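Local coordinates for probable M18-family aminopeptidase 1 (Thermotoga maritima, PDB 2GLF), which is probably a metal-dependent M18-family aminopeptidase that removes residues from the N-terminus of peptides, assembled here as a dodecamer, at the interface of chains A and B and the interface of chains A and C. Numbering follows the deposited sequence. Chains: chain A/B/C, Probable M18-family aminopeptidase 1.

Contact 1: the interface of chains A and B. Residues chain A 340, 343, 356, 362, 395; chain B 101-103, 116-117.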
# COMPACT_ATOMS: atom_id res chain seq x y z
N ASP A 340 11.57 -20.98 -23.82
CA ASP A 340 12.12 -22.23 -23.32
C ASP A 340 13.11 -22.52 -24.45
O ASP A 340 12.73 -23.06 -25.49
CB ASP A 340 11.05 -23.32 -23.27
CG ASP A 340 11.64 -24.73 -23.22
OD1 ASP A 340 12.87 -24.86 -23.02
OD2 ASP A 340 10.88 -25.71 -23.37
N ASN A 343 13.01 -25.40 -26.85
CA ASN A 343 11.84 -25.56 -27.73
C ASN A 343 11.49 -24.24 -28.40
O ASN A 343 10.33 -24.00 -28.74
CB ASN A 343 10.63 -26.07 -26.94
CG ASN A 343 10.71 -27.56 -26.63
OD1 ASN A 343 10.33 -28.39 -27.45
ND2 ASN A 343 11.23 -27.90 -25.46
N TYR A 356 1.62 -26.71 -31.34
CA TYR A 356 0.51 -26.06 -30.64
C TYR A 356 0.85 -24.64 -30.18
O TYR A 356 2.01 -24.31 -29.94
CB TYR A 356 0.06 -26.90 -29.44
CG TYR A 356 1.17 -27.21 -28.45
CD1 TYR A 356 1.73 -26.20 -27.67
CD2 TYR A 356 1.67 -28.50 -28.32
CE1 TYR A 356 2.78 -26.47 -26.79
CE2 TYR A 356 2.72 -28.78 -27.44
CZ TYR A 356 3.26 -27.76 -26.68
OH TYR A 356 4.31 -28.03 -25.83
N LYS A 362 -2.49 -25.09 -23.32
CA LYS A 362 -3.15 -25.47 -24.57
C LYS A 362 -4.62 -25.12 -24.79
O LYS A 362 -5.32 -25.83 -25.51
CB LYS A 362 -2.98 -26.98 -24.81
CG LYS A 362 -1.63 -27.39 -25.35
CD LYS A 362 -0.78 -28.01 -24.27
CE LYS A 362 0.40 -28.74 -24.89
NZ LYS A 362 -0.07 -29.85 -25.78
N VAL A 395 5.78 -22.03 -20.79
CA VAL A 395 4.41 -22.44 -20.54
C VAL A 395 3.32 -21.38 -20.30
O VAL A 395 2.36 -21.32 -21.08
CB VAL A 395 4.37 -23.50 -19.42
CG1 VAL A 395 2.93 -23.84 -19.05
CG2 VAL A 395 5.09 -24.74 -19.91
N LYS B 101 6.95 -32.03 -23.95
CA LYS B 101 7.10 -31.02 -25.00
C LYS B 101 7.72 -31.72 -26.21
O LYS B 101 8.16 -32.86 -26.10
CB LYS B 101 8.01 -29.89 -24.55
CG LYS B 101 7.35 -28.85 -23.67
CD LYS B 101 8.26 -27.65 -23.49
CE LYS B 101 7.58 -26.56 -22.67
NZ LYS B 101 8.53 -25.46 -22.37
N PRO B 102 7.76 -31.05 -27.37
CA PRO B 102 8.36 -31.69 -28.55
C PRO B 102 9.80 -32.17 -28.29
O PRO B 102 10.17 -33.28 -28.68
CB PRO B 102 8.26 -30.60 -29.61
CG PRO B 102 6.98 -29.91 -29.24
CD PRO B 102 7.13 -29.77 -27.74
N ASN B 103 10.61 -31.34 -27.65
CA ASN B 103 11.98 -31.74 -27.30
C ASN B 103 11.99 -31.75 -25.78
O ASN B 103 12.50 -30.82 -25.16
CB ASN B 103 13.01 -30.73 -27.81
CG ASN B 103 12.96 -30.55 -29.31
OD1 ASN B 103 12.93 -31.53 -30.06
ND2 ASN B 103 12.97 -29.31 -29.76
N THR B 116 7.58 -30.73 -19.54
CA THR B 116 6.22 -30.97 -19.97
C THR B 116 5.54 -29.63 -20.16
O THR B 116 6.13 -28.58 -19.92
CB THR B 116 5.42 -31.76 -18.94
OG1 THR B 116 5.15 -30.92 -17.81
CG2 THR B 116 6.20 -32.98 -18.49
N HIS B 117 4.29 -29.70 -20.60
CA HIS B 117 3.45 -28.54 -20.80
C HIS B 117 2.10 -29.09 -20.37
O HIS B 117 1.59 -30.03 -20.98
CB HIS B 117 3.45 -28.16 -22.28
CG HIS B 117 2.80 -26.85 -22.57
ND1 HIS B 117 1.53 -26.54 -22.12
CD2 HIS B 117 3.23 -25.78 -23.27
CE1 HIS B 117 1.20 -25.33 -22.55
NE2 HIS B 117 2.21 -24.85 -23.25
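A:Asp340 and B:Lys101 meet tip to tip in a salt bridge, with the ammonium NZ of B:Lys101 2.6 Å from the carboxylate oxygen OD2 of A:Asp340. The lysine chain, extended beyond CG, carries its charge past A:Asn343 to the acid and approaches OD2 on the anti side, tilted out of the carboxylate plane. From the opposite face of that plane A:Asp340 OD2 also accepts a hydrogen bond from A:Asn343 ND2 at 3.0 Å, and is thus gripped from both chains.

Amide pairing continues the polar contact. The side-chain OD1 of A:Asn343 takes the backbone N of B:Asn103 on a lone pair, in the carbonyl plane, at 3.0 Å. A:Asn343 ND2 returns a bond to the carbonyl O of B:Asn103, 3.2 Å away and well above that carbonyl's plane. Donor and acceptor together fix the rotation of the amide. An alanine here would probably leave the backbone N and O of B:Asn103 without their mates and A:Asp340 with less to steady it.

Packing centres on the B:His117 ring, swung out with CG anti to the backbone N (chi1 -171°). It meets A:Tyr356 edge-to-face, planes at 74°, with A:Tyr356 CE1 3.6 Å from B:His117 CD2. The aliphatic part of A:Lys362 lies over one imidazole face, CE toward the rim, and CE also sits above the tyrosine ring centre. A:Val395 CG2 takes the other face, 4.0 Å from B:His117 CD2, so the imidazole is sandwiched.

In chain B the site joins the end of strand 97-101 and its following turn to strand 111-119; chain A supplies 3-10 helix 341-343, the loop residue A:Asp340 just before it, and the loop positions A:Tyr356, A:Lys362 and A:Val395.

Contact 2: the interface of chains A and C. Residues chain A 129, 163-167; chain C 121, 123, 329, 423-425.
This two-fold symmetric interface brings A:Pro166 and A:His167 against C:His425, one of the manganese ligands of the partner's active centre, and its twin repeats the contact with the chains exchanged. In M18 enzymes the histidine at the position of A:His167 is known to come from a neighbouring subunit, so this pairing would make complete active sites depend on assembly.

The two imidazoles meet edge-to-face, their planes at 66°. A:His167 points its NE2 corner at one face of the C:His425 ring, toward the rim, 3.3 Å from C:His425 CE1. A:Pro166 crosses C:His425 at about a right angle and puts A:Pro166 CD 3.9 Å from C:His425 CB.

The proline also leans on the aliphatic end of C:Lys123, whose extended chain runs tip to tip into A:Asp163. C:Lys123 NZ forms a salt bridge to the carboxylate oxygen A:Asp163 OD2 at 3.2 Å, from above the carboxylate plane, and a hydrogen bond to the backbone O of A:Leu164. On the same side as A:Asp163, the hydroxyl OG of A:Ser129 accepts a hydrogen bond from the backbone N of that aspartate, steadying the segment.

A:Leu165 turns its side chain to C:Ala329 and to the CB of C:Met424, a poorly ordered selenomethionine, while a water links its backbone N with that of C:Gly423.

Within chain C, C:His425 ND1 donates to the carbonyl O of C:Gly121 at 2.6 Å, above that carbonyl's plane, fixing how the ring is turned.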
# COMPACT_ATOMS: atom_id res chain seq x y z
N SER A 129 5.55 9.30 -33.43
CA SER A 129 6.71 9.91 -34.09
C SER A 129 7.38 8.98 -35.09
O SER A 129 8.58 8.68 -35.01
CB SER A 129 7.74 10.39 -33.05
OG SER A 129 7.23 11.47 -32.29
N ASP A 163 4.76 12.25 -30.86
CA ASP A 163 4.75 11.92 -29.45
C ASP A 163 5.16 13.15 -28.66
O ASP A 163 5.94 13.96 -29.16
CB ASP A 163 5.70 10.76 -29.16
CG ASP A 163 5.70 10.35 -27.71
OD1 ASP A 163 4.68 10.58 -27.03
OD2 ASP A 163 6.71 9.78 -27.24
N LEU A 164 4.64 13.29 -27.44
CA LEU A 164 4.95 14.43 -26.58
C LEU A 164 6.43 14.47 -26.26
O LEU A 164 7.01 13.44 -25.93
CB LEU A 164 4.15 14.33 -25.28
CG LEU A 164 4.24 15.47 -24.26
CD1 LEU A 164 3.84 16.78 -24.89
CD2 LEU A 164 3.33 15.16 -23.08
N LEU A 165 7.04 15.65 -26.35
CA LEU A 165 8.47 15.77 -26.06
C LEU A 165 8.75 15.32 -24.63
O LEU A 165 7.95 15.56 -23.72
CB LEU A 165 8.97 17.21 -26.29
CG LEU A 165 8.35 18.45 -25.63
CD1 LEU A 165 8.32 18.32 -24.14
CD2 LEU A 165 9.18 19.65 -26.02
N PRO A 166 9.88 14.64 -24.41
CA PRO A 166 10.23 14.15 -23.07
C PRO A 166 10.31 15.20 -21.96
O PRO A 166 9.98 14.91 -20.81
CB PRO A 166 11.57 13.45 -23.31
CG PRO A 166 12.16 14.22 -24.45
CD PRO A 166 10.98 14.40 -25.36
N HIS A 167 10.72 16.41 -22.31
CA HIS A 167 10.86 17.49 -21.33
C HIS A 167 9.60 17.81 -20.55
O HIS A 167 9.67 18.23 -19.39
CB HIS A 167 11.33 18.76 -22.03
CG HIS A 167 12.40 18.55 -23.04
ND1 HIS A 167 13.42 19.45 -23.24
CD2 HIS A 167 12.61 17.54 -23.92
CE1 HIS A 167 14.21 19.01 -24.20
NE2 HIS A 167 13.74 17.85 -24.63
N GLY C 121 18.82 13.39 -24.02
CA GLY C 121 17.49 13.06 -23.54
C GLY C 121 16.62 12.30 -24.51
O GLY C 121 15.61 12.80 -24.98
N LYS C 123 14.22 8.95 -25.78
CA LYS C 123 13.04 8.26 -25.25
C LYS C 123 13.23 6.84 -25.75
O LYS C 123 12.88 6.52 -26.88
CB LYS C 123 11.74 8.83 -25.81
CG LYS C 123 11.14 9.95 -25.00
CD LYS C 123 9.64 10.05 -25.26
CE LYS C 123 8.93 10.83 -24.17
NZ LYS C 123 7.44 10.76 -24.29
N ALA C 329 8.56 24.00 -27.80
CA ALA C 329 7.50 23.04 -28.06
C ALA C 329 6.19 23.69 -28.48
O ALA C 329 5.72 24.63 -27.85
CB ALA C 329 7.27 22.17 -26.82
N GLY C 423 6.97 16.61 -30.97
CA GLY C 423 7.68 15.35 -30.82
C GLY C 423 9.19 15.50 -30.79
O GLY C 423 9.92 14.63 -31.25
N MSE C 424 9.64 16.62 -30.24
CA MSE C 424 11.06 16.92 -30.12
C MSE C 424 11.76 15.72 -29.49
O MSE C 424 11.19 15.02 -28.64
CB MSE C 424 11.23 18.15 -29.24
CG MSE C 424 12.53 18.90 -29.40
SE MSE C 424 12.64 20.40 -28.14
CE MSE C 424 14.21 19.83 -27.20
N HIS C 425 13.00 15.49 -29.92
CA HIS C 425 13.82 14.39 -29.43
C HIS C 425 13.42 13.03 -29.94
O HIS C 425 14.07 12.04 -29.63
CB HIS C 425 13.87 14.36 -27.91
CG HIS C 425 14.87 15.31 -27.33
ND1 HIS C 425 15.41 15.15 -26.07
CD2 HIS C 425 15.43 16.44 -27.84
CE1 HIS C 425 16.27 16.13 -25.83
NE2 HIS C 425 16.30 16.92 -26.89
O HOH W 1 5.31 17.62 -28.35

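Contact 1 and contact 2 lie about 42 Å apart, measured between the centres of their C-alpha atoms, and no residue belongs to both. Chain A therefore meets two neighbours through separate surfaces. Contact 2 belongs to a two-fold dimer interface and reaches a metal-binding histidine, whereas contact 1 belongs to an interface that is not an exact two-fold and contains none of the metal ligands. As every copy repeats both sites, the two kinds of interface can together link pairs into the deposited dodecamer. Contact 1 probably serves assembly, while contact 2 probably also serves catalysis.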